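Local coordinates for protein 7,8-dihydro-6-hydroxymethylpterin pyrophosphokinase-dihydropteroate synthase (PDB 6JWS) that probably catalyses two successive steps of folate biosynthesis, pyrophosphorylation of 6-hydroxymethyl-7,8-dihydropterin by ATP and condensation of the resulting diphosphate with 4-aminobenzoate to 7,8-dihydropteroate, at residues L22-R27 and L32-A37; Y162-T167 and I382-E387; V182-I187 and I209-F214; H325-L330 and N367-N372. The protein carries 1 engineered substitution. One frame throughout, in Å; residues are numbered along the deposited sequence.

Contact 1: L22-R27 and L32-A37; sequences LGTNDR and LILETA
One methyl of Leu34 presses on backbone rather than on another side chain: its CD2 lies 3.5 Å from the carbonyl O of Leu22 and 3.9 Å from the amide N of Gly23. Leu22 and Thr24, on either side of Gly23, point at the helix, and Leu34 CD2 settles on the peptide between them. Leu34 lies across the strand, and its two methyls divide the work. While CD2 covers the peptide and also meets Leu22 CB, CD1 stands 3.9 Å from Thr24 CG2. The strand ends here and a short turn leads into helix 30-44, a beta-alpha connection. This places the helix over one face of the antiparallel sheet of the HPPK domain; the axes of strand 22-24 and helix 32-37 approach to 8.6 Å and run nearly antiparallel, at 152°. Ala37 suits the end away from the turn, since its single methyl lets Leu22 CD2 come to 4.1 Å. At the other end Thr24 shows why a beta-branched hydroxyl residue fits the strand terminus. With OG1 opposite the backbone N (chi1 176°), its methyl is left for Leu34, while OG1 accepts from Asp26 N at 3.1 Å in an ST turn and also bonds with Ile206 O. Ile33 CG2 rests against Thr24 CB, 4.0 Å away, from the preceding position of the helix.

Contact 2: Y162-T167 and I382-E387; sequences YFYNLT and ISYLKE
Tyr164 and Ile382 carry most of this small contact, with the hydroxyl end of Tyr384 as the third member. The terminal methyl of Ile382, CD1, comes to 3.9 Å from Tyr164 CE2 and 4.1 Å from CD2; it approaches the ring obliquely, near these two atoms, and the two side chains cross at about a right angle. Ile382 reaches this far because its chain is extended beyond CG1 (chi2 169°), which carries CD1 out toward the tyrosine. The span is needed: Tyr164 and Ile382 are the nearest pair, yet their CA atoms stand 10.1 Å apart. Both belong to one antiparallel sheet, but strands 163-172 and 382-384 are not neighbours in it; strands 46-57 and 372-377 run between them, and the side chains meet above those two strands on the face where helix 30-44 lies. Ala30 of that helix touches both Tyr164 and Ile382. A large aromatic and a branched aliphatic residue therefore suit these places, each long enough to meet the other over the intervening strands. Tyr384 adds a polar element. Its OH is 4.3 Å from Tyr164 OH, and both hydroxyls are hydrogen-bonded to Glu56 OE1, so one carboxylate oxygen gathers the two phenols. Within its own strand Ile382 also places CG2 over one face of the Tyr384 ring, 4.0 Å above the plane and toward the rim.

Contact 3: V182-I187 and I209-F214; sequences VVIKYI and IDILFF. With MG (magnesium ion), chain K; ATP (adenosine-5'-triphosphate), chain J.
Ile184 is the bump that fits between Ile209 and Ile211, two residues that lie two apart on the strand. Its branches go to different neighbours: CG2 lies against the backbone and base of Ile209, 3.4 Å from the carbonyl O and 3.5 Å from CB, while CD1 reaches Ile211 CG1 at 3.6 Å. The extended outer torsion (chi2 158°) carries CD1 along to the second isoleucine. One turn further on, Ile187 offers CG2 to the tip of Ile209, 3.8 Å from CD1, and these two side chains cross at about a right angle. Beta-branched isoleucines suit such a face, since each has two arms that can fill separate hollows. Here helix 177-190 packs on the edge strand 208-214 of the HPPK sheet, and the alternation of the strand separates two tasks. Ile209 turns to the helix, whereas Asp210 points away from it and binds the magnesium ion through OD1 at 2.3 Å; Asp208 completes the protein's share of that site. The metal also holds ATP O3G and O1A, and a water. Ile211 serves both, its side chain packing on Ile184 while its backbone reads the adenine edge: N donates to ATP N1 at 3.1 Å and O accepts from ATP N6 at 2.8 Å. From the helix, Lys185 bends at chi2 and brings NZ to 3.8 Å from ATP C5'.

Contact 4: H325-L330 and N367-N372; sequences HRYSIL and NIKENN
Tyr327 swings its ring out from the first turn of helix 327-336 by setting CG opposite the backbone N (chi1 177°), and Ile368 meets it with CG1 likewise opposite its own N (chi1 -165°). That torsion places CG1 of Ile368 squarely over the centre of one ring face, 3.8 Å from the centroid and 13° off the normal, a CH-pi contact. The second branch, CG2, lies further out along the same ring, 3.7 Å from Tyr327 CZ, so the isoleucine covers the aromatic from its root toward its hydroxyl. Asn372 comes from another direction: its CB sits in the ring plane at the edge, 3.6 Å from Tyr327 CE2, and its amide is steeply tilted to the ring. Asn372 ND2 points at Ile368 O in the carbonyl plane; the modelled distance, 2.5 Å, is shorter than a usual N-H...O bond and so doubtful in length. Such a bond would tie the two residues that touch the tyrosine to each other. The loop, which leads from helix 349-364 into strand 372-377, is made of two overlapping type I turns, and Asn367 opens it with an Asx turn to Lys369 N. A water joins Tyr327 OH, at 2.8 Å, to Asn372 O, and the hydroxyl is also hydrogen-bonded to Tyr353 OH. Tyrosine thus suits a place that is apolar over the ring and polar at its end: carbon contacts position the ring, while the hydroxyl, with a water and a phenol as partners, links helix, loop and helix 349-364.

In the fold
Contacts 1 and 3 are the buried ones and share a plan: each lays a helix on a strand of the same antiparallel sheet through mainly aliphatic side chains, strands 16-24 and 208-214 being neighbours. They also touch, Ala37 CB lying 4.2 Å from Ile209 CD1. Contact 2 draws on this sheet too, joining non-adjacent strands, and is only partly buried, with polar tyrosine ends. Contact 4, also partly buried, ties a helix to a turn-rich loop by an aromatic ring under an isoleucine, an amide and a water. Contact 3 alone adds bound metal and nucleotide. Leu212 CD1 reaches both Thr167 of contact 2 and Ile329 of contact 4.

Contact 1: L22-R27 and L32-A37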
# COMPACT_ATOMS: atom_id res chain seq x y z
N LEU B 22 -26.40 -26.07 6.18
CA LEU B 22 -25.79 -26.66 7.35
C LEU B 22 -25.27 -25.51 8.23
O LEU B 22 -24.45 -24.73 7.77
CB LEU B 22 -24.60 -27.53 6.92
CG LEU B 22 -24.86 -28.92 6.33
CD1 LEU B 22 -25.90 -28.91 5.23
CD2 LEU B 22 -23.56 -29.51 5.80
N GLY B 23 -25.75 -25.43 9.48
CA GLY B 23 -25.41 -24.32 10.36
C GLY B 23 -25.00 -24.80 11.75
O GLY B 23 -25.48 -25.83 12.21
N THR B 24 -24.07 -24.09 12.38
CA THR B 24 -23.73 -24.34 13.77
C THR B 24 -23.37 -23.02 14.43
O THR B 24 -23.00 -22.07 13.75
CB THR B 24 -22.59 -25.36 13.91
OG1 THR B 24 -22.32 -25.41 15.31
CG2 THR B 24 -21.32 -24.97 13.19
N ASN B 25 -23.48 -22.97 15.77
CA ASN B 25 -23.16 -21.78 16.55
C ASN B 25 -21.79 -21.94 17.21
O ASN B 25 -21.26 -20.99 17.78
CB ASN B 25 -24.21 -21.51 17.62
CG ASN B 25 -25.59 -21.27 17.03
OD1 ASN B 25 -26.50 -22.07 17.24
ND2 ASN B 25 -25.74 -20.20 16.28
N ASP B 26 -21.23 -23.15 17.13
CA ASP B 26 -19.99 -23.49 17.81
C ASP B 26 -18.80 -23.11 16.92
O ASP B 26 -18.54 -23.76 15.92
CB ASP B 26 -20.02 -24.98 18.20
CG ASP B 26 -18.83 -25.44 19.03
OD1 ASP B 26 -17.97 -24.60 19.35
OD2 ASP B 26 -18.79 -26.65 19.35
N ARG B 27 -18.07 -22.07 17.33
CA ARG B 27 -16.99 -21.50 16.54
C ARG B 27 -15.76 -22.41 16.53
O ARG B 27 -15.24 -22.73 15.45
CB ARG B 27 -16.68 -20.07 17.01
CG ARG B 27 -15.34 -19.52 16.52
CD ARG B 27 -15.08 -18.08 16.89
NE ARG B 27 -13.66 -17.76 17.01
CZ ARG B 27 -12.75 -17.87 16.04
NH1 ARG B 27 -13.08 -18.34 14.85
NH2 ARG B 27 -11.50 -17.54 16.28
N LEU B 32 -15.19 -29.03 12.21
CA LEU B 32 -15.38 -30.45 12.50
C LEU B 32 -16.86 -30.79 12.42
O LEU B 32 -17.23 -31.80 11.81
CB LEU B 32 -14.77 -30.78 13.87
CG LEU B 32 -15.09 -32.16 14.46
CD1 LEU B 32 -14.54 -33.30 13.60
CD2 LEU B 32 -14.56 -32.27 15.89
N ILE B 33 -17.71 -29.92 12.99
CA ILE B 33 -19.14 -30.15 13.03
C ILE B 33 -19.68 -30.21 11.60
O ILE B 33 -20.36 -31.16 11.22
CB ILE B 33 -19.87 -29.08 13.88
CG1 ILE B 33 -19.41 -29.04 15.34
CG2 ILE B 33 -21.38 -29.22 13.77
CD1 ILE B 33 -18.94 -30.37 15.90
N LEU B 34 -19.34 -29.18 10.80
CA LEU B 34 -19.96 -29.06 9.49
C LEU B 34 -19.42 -30.12 8.52
O LEU B 34 -20.18 -30.65 7.70
CB LEU B 34 -19.81 -27.63 8.96
CG LEU B 34 -20.61 -26.58 9.74
CD1 LEU B 34 -20.09 -25.17 9.47
CD2 LEU B 34 -22.09 -26.68 9.43
N GLU B 35 -18.15 -30.50 8.67
CA GLU B 35 -17.60 -31.54 7.81
C GLU B 35 -18.14 -32.93 8.19
O GLU B 35 -18.31 -33.79 7.32
CB GLU B 35 -16.07 -31.47 7.73
CG GLU B 35 -15.57 -30.20 7.06
CD GLU B 35 -14.16 -30.16 6.51
OE1 GLU B 35 -13.26 -30.83 7.08
OE2 GLU B 35 -13.95 -29.43 5.51
N THR B 36 -18.40 -33.16 9.48
CA THR B 36 -19.03 -34.40 9.94
C THR B 36 -20.40 -34.56 9.28
O THR B 36 -20.72 -35.62 8.74
CB THR B 36 -19.09 -34.44 11.48
OG1 THR B 36 -17.77 -34.40 12.04
CG2 THR B 36 -19.86 -35.63 12.03
N ALA B 37 -21.19 -33.47 9.29
CA ALA B 37 -22.48 -33.47 8.62
C ALA B 37 -22.32 -33.68 7.12
O ALA B 37 -23.14 -34.38 6.52
CB ALA B 37 -23.25 -32.20 8.93

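Contact 2: Y162-T167 and I382-E387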
# COMPACT_ATOMS: atom_id res chain seq x y z
N TYR B 162 -22.47 -15.83 16.85
CA TYR B 162 -22.14 -15.97 15.44
C TYR B 162 -22.71 -17.28 14.91
O TYR B 162 -22.77 -18.28 15.63
CB TYR B 162 -20.63 -15.97 15.25
CG TYR B 162 -19.91 -14.68 15.59
CD1 TYR B 162 -19.95 -13.60 14.73
CD2 TYR B 162 -19.15 -14.57 16.74
CE1 TYR B 162 -19.27 -12.42 15.02
CE2 TYR B 162 -18.47 -13.40 17.05
CZ TYR B 162 -18.53 -12.33 16.18
OH TYR B 162 -17.86 -11.17 16.47
N PHE B 163 -23.13 -17.27 13.64
CA PHE B 163 -23.52 -18.49 12.95
C PHE B 163 -22.46 -18.85 11.91
O PHE B 163 -21.86 -17.98 11.29
CB PHE B 163 -24.91 -18.32 12.32
CG PHE B 163 -26.07 -18.37 13.28
CD1 PHE B 163 -26.35 -17.30 14.12
CD2 PHE B 163 -26.90 -19.48 13.33
CE1 PHE B 163 -27.42 -17.34 15.00
CE2 PHE B 163 -27.98 -19.53 14.21
CZ PHE B 163 -28.24 -18.46 15.04
N TYR B 164 -22.26 -20.17 11.75
CA TYR B 164 -21.35 -20.75 10.78
C TYR B 164 -22.18 -21.60 9.84
O TYR B 164 -22.89 -22.50 10.27
CB TYR B 164 -20.18 -21.47 11.46
CG TYR B 164 -19.41 -20.52 12.33
CD1 TYR B 164 -19.78 -20.29 13.65
CD2 TYR B 164 -18.38 -19.76 11.81
CE1 TYR B 164 -19.13 -19.36 14.44
CE2 TYR B 164 -17.71 -18.82 12.58
CZ TYR B 164 -18.10 -18.61 13.90
OH TYR B 164 -17.46 -17.68 14.67
N ASN B 165 -22.06 -21.29 8.55
CA ASN B 165 -23.06 -21.68 7.57
C ASN B 165 -22.37 -22.19 6.31
O ASN B 165 -21.38 -21.64 5.87
CB ASN B 165 -23.85 -20.44 7.14
CG ASN B 165 -25.34 -20.67 7.19
OD1 ASN B 165 -25.90 -20.86 8.27
ND2 ASN B 165 -25.99 -20.64 6.03
N LEU B 166 -23.02 -23.15 5.66
CA LEU B 166 -22.54 -23.69 4.41
C LEU B 166 -23.74 -24.32 3.71
O LEU B 166 -24.52 -25.00 4.36
CB LEU B 166 -21.47 -24.74 4.76
CG LEU B 166 -21.13 -25.76 3.69
CD1 LEU B 166 -20.35 -25.08 2.59
CD2 LEU B 166 -20.31 -26.87 4.28
N THR B 167 -23.87 -24.10 2.39
CA THR B 167 -24.83 -24.83 1.59
C THR B 167 -24.15 -25.96 0.81
O THR B 167 -22.93 -25.95 0.64
CB THR B 167 -25.69 -23.90 0.72
OG1 THR B 167 -24.89 -23.14 -0.18
CG2 THR B 167 -26.64 -23.03 1.53
N ILE B 382 -10.75 -22.51 10.99
CA ILE B 382 -11.27 -21.34 10.29
C ILE B 382 -10.14 -20.35 9.97
O ILE B 382 -9.38 -19.97 10.86
CB ILE B 382 -12.34 -20.69 11.19
CG1 ILE B 382 -13.62 -21.51 11.23
CG2 ILE B 382 -12.60 -19.23 10.84
CD1 ILE B 382 -14.56 -21.02 12.32
N SER B 383 -10.06 -19.92 8.70
CA SER B 383 -9.28 -18.75 8.30
C SER B 383 -10.25 -17.78 7.63
O SER B 383 -11.04 -18.19 6.79
CB SER B 383 -8.16 -19.11 7.33
OG SER B 383 -7.13 -19.89 7.93
N TYR B 384 -10.19 -16.51 8.02
CA TYR B 384 -11.04 -15.53 7.36
C TYR B 384 -10.36 -15.08 6.08
O TYR B 384 -9.22 -14.60 6.13
CB TYR B 384 -11.27 -14.32 8.28
CG TYR B 384 -11.99 -14.67 9.55
CD1 TYR B 384 -13.34 -14.99 9.53
CD2 TYR B 384 -11.31 -14.79 10.75
CE1 TYR B 384 -14.00 -15.38 10.68
CE2 TYR B 384 -11.96 -15.15 11.92
CZ TYR B 384 -13.31 -15.44 11.88
OH TYR B 384 -13.95 -15.79 13.03
N LEU B 385 -11.06 -15.25 4.94
CA LEU B 385 -10.49 -14.87 3.67
C LEU B 385 -10.05 -13.41 3.74
O LEU B 385 -10.81 -12.55 4.18
CB LEU B 385 -11.54 -15.06 2.56
CG LEU B 385 -10.95 -14.95 1.15
CD1 LEU B 385 -9.94 -16.07 0.92
CD2 LEU B 385 -12.03 -15.01 0.09
N LYS B 386 -8.81 -13.15 3.32
CA LYS B 386 -8.28 -11.80 3.14
C LYS B 386 -7.85 -11.16 4.46
O LYS B 386 -7.47 -10.00 4.46
CB LYS B 386 -9.16 -10.86 2.29
CG LYS B 386 -9.51 -11.28 0.85
CD LYS B 386 -8.40 -11.99 0.09
CE LYS B 386 -8.84 -12.64 -1.20
NZ LYS B 386 -7.72 -13.38 -1.85
N GLU B 387 -7.87 -11.90 5.58
CA GLU B 387 -7.52 -11.29 6.86
C GLU B 387 -6.08 -11.54 7.29
O GLU B 387 -5.62 -10.93 8.26
CB GLU B 387 -8.49 -11.71 7.97
CG GLU B 387 -9.79 -10.95 7.88
CD GLU B 387 -10.68 -11.07 9.12
OE1 GLU B 387 -10.16 -11.49 10.22
OE2 GLU B 387 -11.88 -10.75 8.99

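Contact 3: V182-I187 and I209-F214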
# COMPACT_ATOMS: atom_id res chain seq x y z
N VAL B 182 -36.74 -36.49 7.38
CA VAL B 182 -36.69 -37.53 8.40
C VAL B 182 -35.26 -38.02 8.56
O VAL B 182 -34.73 -38.03 9.67
CB VAL B 182 -37.67 -38.69 8.10
CG1 VAL B 182 -37.48 -39.85 9.06
CG2 VAL B 182 -39.13 -38.22 8.07
N VAL B 183 -34.62 -38.40 7.44
CA VAL B 183 -33.23 -38.85 7.48
C VAL B 183 -32.32 -37.75 8.02
O VAL B 183 -31.38 -38.04 8.77
CB VAL B 183 -32.73 -39.39 6.13
CG1 VAL B 183 -31.34 -39.99 6.28
CG2 VAL B 183 -33.67 -40.42 5.53
N ILE B 184 -32.59 -36.49 7.65
CA ILE B 184 -31.77 -35.38 8.13
C ILE B 184 -31.90 -35.28 9.65
O ILE B 184 -30.91 -35.07 10.35
CB ILE B 184 -32.15 -34.07 7.41
CG1 ILE B 184 -31.56 -34.01 6.00
CG2 ILE B 184 -31.74 -32.86 8.24
CD1 ILE B 184 -32.28 -33.05 5.08
N LYS B 185 -33.14 -35.42 10.15
CA LYS B 185 -33.41 -35.40 11.58
C LYS B 185 -32.65 -36.53 12.27
O LYS B 185 -32.12 -36.33 13.35
CB LYS B 185 -34.91 -35.45 11.86
CG LYS B 185 -35.69 -34.20 11.46
CD LYS B 185 -35.24 -32.96 12.20
CE LYS B 185 -35.78 -31.69 11.58
NZ LYS B 185 -35.49 -30.51 12.42
N TYR B 186 -32.56 -37.69 11.60
CA TYR B 186 -31.76 -38.79 12.10
C TYR B 186 -30.30 -38.35 12.21
O TYR B 186 -29.70 -38.45 13.29
CB TYR B 186 -31.96 -40.06 11.26
CG TYR B 186 -31.24 -41.27 11.81
CD1 TYR B 186 -31.68 -41.89 12.97
CD2 TYR B 186 -30.11 -41.78 11.18
CE1 TYR B 186 -31.02 -42.99 13.50
CE2 TYR B 186 -29.45 -42.89 11.69
CZ TYR B 186 -29.90 -43.49 12.85
OH TYR B 186 -29.26 -44.58 13.38
N ILE B 187 -29.75 -37.83 11.10
CA ILE B 187 -28.38 -37.33 11.06
C ILE B 187 -28.12 -36.35 12.20
O ILE B 187 -27.12 -36.48 12.90
CB ILE B 187 -28.04 -36.74 9.67
CG1 ILE B 187 -27.89 -37.83 8.61
CG2 ILE B 187 -26.80 -35.85 9.72
CD1 ILE B 187 -28.00 -37.34 7.19
N ILE B 209 -29.68 -28.64 10.03
CA ILE B 209 -29.66 -28.96 8.61
C ILE B 209 -31.06 -28.73 8.03
O ILE B 209 -31.99 -29.43 8.39
CB ILE B 209 -29.19 -30.41 8.39
CG1 ILE B 209 -27.86 -30.70 9.08
CG2 ILE B 209 -29.16 -30.74 6.90
CD1 ILE B 209 -27.42 -32.15 9.02
N ASP B 210 -31.16 -27.78 7.09
CA ASP B 210 -32.42 -27.34 6.52
C ASP B 210 -32.46 -27.78 5.07
O ASP B 210 -31.41 -27.93 4.46
CB ASP B 210 -32.56 -25.82 6.54
CG ASP B 210 -32.67 -25.28 7.95
OD1 ASP B 210 -33.30 -25.97 8.77
OD2 ASP B 210 -32.12 -24.20 8.23
N ILE B 211 -33.67 -27.99 4.53
CA ILE B 211 -33.78 -28.24 3.11
C ILE B 211 -34.22 -26.94 2.46
O ILE B 211 -35.26 -26.41 2.83
CB ILE B 211 -34.77 -29.38 2.79
CG1 ILE B 211 -34.49 -30.64 3.62
CG2 ILE B 211 -34.79 -29.66 1.29
CD1 ILE B 211 -35.45 -31.77 3.33
N LEU B 212 -33.42 -26.42 1.54
CA LEU B 212 -33.74 -25.14 0.94
C LEU B 212 -34.56 -25.38 -0.32
O LEU B 212 -35.52 -24.68 -0.59
CB LEU B 212 -32.45 -24.36 0.64
CG LEU B 212 -31.57 -24.03 1.85
CD1 LEU B 212 -30.22 -23.48 1.40
CD2 LEU B 212 -32.26 -23.05 2.80
N PHE B 213 -34.14 -26.35 -1.12
CA PHE B 213 -34.85 -26.63 -2.35
C PHE B 213 -34.88 -28.14 -2.54
O PHE B 213 -34.03 -28.85 -2.02
CB PHE B 213 -34.14 -26.00 -3.55
CG PHE B 213 -34.15 -24.49 -3.59
CD1 PHE B 213 -35.32 -23.79 -3.86
CD2 PHE B 213 -32.97 -23.77 -3.40
CE1 PHE B 213 -35.31 -22.40 -3.92
CE2 PHE B 213 -32.97 -22.38 -3.46
CZ PHE B 213 -34.14 -21.70 -3.72
N PHE B 214 -35.88 -28.60 -3.28
CA PHE B 214 -36.00 -30.00 -3.65
C PHE B 214 -36.68 -30.04 -5.01
O PHE B 214 -37.88 -29.77 -5.13
CB PHE B 214 -36.76 -30.78 -2.58
CG PHE B 214 -36.62 -32.28 -2.67
CD1 PHE B 214 -37.11 -32.98 -3.76
CD2 PHE B 214 -36.01 -32.99 -1.64
CE1 PHE B 214 -36.97 -34.35 -3.84
CE2 PHE B 214 -35.88 -34.36 -1.72
CZ PHE B 214 -36.36 -35.04 -2.81
MG MG K . -33.63 -25.20 10.92
PG ATP J . -36.40 -23.89 10.32
O1G ATP J . -35.53 -22.65 10.24
O2G ATP J . -37.77 -23.69 9.69
O3G ATP J . -35.68 -25.11 9.78
PB ATP J . -36.02 -23.65 13.29
O1B ATP J . -37.03 -23.80 14.37
O2B ATP J . -35.32 -22.34 13.12
O3B ATP J . -36.68 -24.13 11.91
PA ATP J . -34.92 -26.36 13.32
O1A ATP J . -34.26 -26.70 12.01
O2A ATP J . -34.38 -27.00 14.56
O3A ATP J . -34.90 -24.77 13.50
O5' ATP J . -36.50 -26.64 13.22
C5' ATP J . -37.03 -27.10 11.95
C4' ATP J . -38.54 -27.08 12.01
O4' ATP J . -39.07 -26.45 10.81
C3' ATP J . -39.20 -28.46 12.08
O3' ATP J . -40.37 -28.36 12.89
C2' ATP J . -39.46 -28.77 10.60
O2' ATP J . -40.56 -29.61 10.35
C1' ATP J . -39.80 -27.39 10.05
N9 ATP J . -39.46 -27.24 8.64
C8 ATP J . -40.29 -26.79 7.65
N7 ATP J . -39.72 -26.76 6.47
C5 ATP J . -38.42 -27.19 6.71
C6 ATP J . -37.31 -27.36 5.86
N6 ATP J . -37.35 -27.11 4.55
N1 ATP J . -36.16 -27.81 6.41
C2 ATP J . -36.13 -28.07 7.72
N3 ATP J . -37.11 -27.94 8.62
C4 ATP J . -38.25 -27.50 8.04
O HOH W 1 -32.98 -23.06 10.44

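Contact 4: H325-L330 and N367-N372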
# COMPACT_ATOMS: atom_id res chain seq x y z
N HIS B 325 -35.16 -14.48 2.86
CA HIS B 325 -35.27 -13.55 3.97
C HIS B 325 -33.92 -13.42 4.68
O HIS B 325 -33.57 -12.33 5.13
CB HIS B 325 -36.46 -13.94 4.85
CG HIS B 325 -36.93 -12.86 5.77
ND1 HIS B 325 -36.40 -12.67 7.04
CD2 HIS B 325 -37.87 -11.90 5.60
CE1 HIS B 325 -36.99 -11.65 7.62
NE2 HIS B 325 -37.90 -11.16 6.76
N ARG B 326 -33.18 -14.52 4.79
CA ARG B 326 -31.88 -14.51 5.45
C ARG B 326 -30.77 -14.22 4.44
O ARG B 326 -30.55 -14.98 3.50
CB ARG B 326 -31.60 -15.87 6.10
CG ARG B 326 -32.35 -16.10 7.39
CD ARG B 326 -31.60 -17.00 8.34
NE ARG B 326 -32.47 -17.18 9.49
CZ ARG B 326 -33.19 -18.26 9.74
NH1 ARG B 326 -33.15 -19.30 8.93
NH2 ARG B 326 -33.95 -18.30 10.82
N TYR B 327 -30.04 -13.14 4.69
CA TYR B 327 -28.85 -12.82 3.91
C TYR B 327 -27.90 -14.02 3.84
O TYR B 327 -27.42 -14.36 2.77
CB TYR B 327 -28.10 -11.63 4.50
CG TYR B 327 -26.82 -11.31 3.76
CD1 TYR B 327 -26.86 -10.86 2.45
CD2 TYR B 327 -25.59 -11.50 4.35
CE1 TYR B 327 -25.70 -10.56 1.76
CE2 TYR B 327 -24.42 -11.20 3.67
CZ TYR B 327 -24.47 -10.73 2.37
OH TYR B 327 -23.32 -10.45 1.69
N SER B 328 -27.68 -14.68 4.99
CA SER B 328 -26.70 -15.74 5.09
C SER B 328 -27.03 -16.88 4.13
O SER B 328 -26.13 -17.54 3.64
CB SER B 328 -26.52 -16.23 6.51
OG SER B 328 -27.72 -16.83 6.96
N ILE B 329 -28.31 -17.08 3.81
CA ILE B 329 -28.66 -18.12 2.86
C ILE B 329 -28.40 -17.63 1.44
O ILE B 329 -27.77 -18.33 0.66
CB ILE B 329 -30.11 -18.62 3.04
CG1 ILE B 329 -30.32 -19.27 4.41
CG2 ILE B 329 -30.55 -19.53 1.91
CD1 ILE B 329 -31.80 -19.42 4.77
N LEU B 330 -28.88 -16.43 1.11
CA LEU B 330 -28.65 -15.90 -0.23
C LEU B 330 -27.15 -15.87 -0.54
O LEU B 330 -26.73 -16.21 -1.64
CB LEU B 330 -29.27 -14.50 -0.34
CG LEU B 330 -30.79 -14.46 -0.54
CD1 LEU B 330 -31.30 -13.03 -0.60
CD2 LEU B 330 -31.19 -15.19 -1.82
N ASN B 367 -23.10 -1.85 5.56
CA ASN B 367 -22.38 -2.74 4.65
C ASN B 367 -22.48 -4.15 5.22
O ASN B 367 -21.83 -4.46 6.23
CB ASN B 367 -20.94 -2.29 4.37
CG ASN B 367 -20.17 -3.24 3.46
OD1 ASN B 367 -20.72 -4.16 2.84
ND2 ASN B 367 -18.87 -3.00 3.35
N ILE B 368 -23.35 -4.96 4.61
CA ILE B 368 -23.78 -6.26 5.12
C ILE B 368 -22.62 -7.26 5.00
O ILE B 368 -22.62 -8.30 5.67
CB ILE B 368 -25.07 -6.74 4.40
CG1 ILE B 368 -25.79 -7.89 5.12
CG2 ILE B 368 -24.81 -7.07 2.94
CD1 ILE B 368 -26.18 -7.62 6.55
N LYS B 369 -21.63 -6.94 4.17
CA LYS B 369 -20.46 -7.78 3.98
C LYS B 369 -19.56 -7.73 5.22
O LYS B 369 -18.97 -8.75 5.58
CB LYS B 369 -19.70 -7.39 2.71
CG LYS B 369 -20.45 -7.64 1.40
CD LYS B 369 -19.75 -7.05 0.20
CE LYS B 369 -19.66 -7.99 -0.99
NZ LYS B 369 -20.99 -8.32 -1.54
N GLU B 370 -19.52 -6.57 5.89
CA GLU B 370 -18.66 -6.26 7.01
C GLU B 370 -18.66 -7.39 8.05
O GLU B 370 -17.61 -7.80 8.52
CB GLU B 370 -19.14 -4.98 7.69
CG GLU B 370 -18.03 -4.08 8.20
CD GLU B 370 -17.76 -2.87 7.32
OE1 GLU B 370 -17.21 -3.06 6.21
OE2 GLU B 370 -18.12 -1.74 7.74
N ASN B 371 -19.86 -7.87 8.41
CA ASN B 371 -19.99 -8.85 9.47
C ASN B 371 -20.50 -10.19 8.93
O ASN B 371 -21.12 -10.95 9.65
CB ASN B 371 -20.90 -8.36 10.59
CG ASN B 371 -20.34 -7.18 11.37
OD1 ASN B 371 -19.12 -7.04 11.51
ND2 ASN B 371 -21.22 -6.34 11.87
N ASN B 372 -20.26 -10.45 7.65
CA ASN B 372 -20.63 -11.74 7.08
C ASN B 372 -19.42 -12.24 6.29
O ASN B 372 -19.29 -11.93 5.11
CB ASN B 372 -21.92 -11.65 6.27
CG ASN B 372 -23.13 -11.36 7.14
OD1 ASN B 372 -23.57 -12.22 7.89
ND2 ASN B 372 -23.65 -10.14 7.07
O HOH W 2 -20.75 -11.03 2.75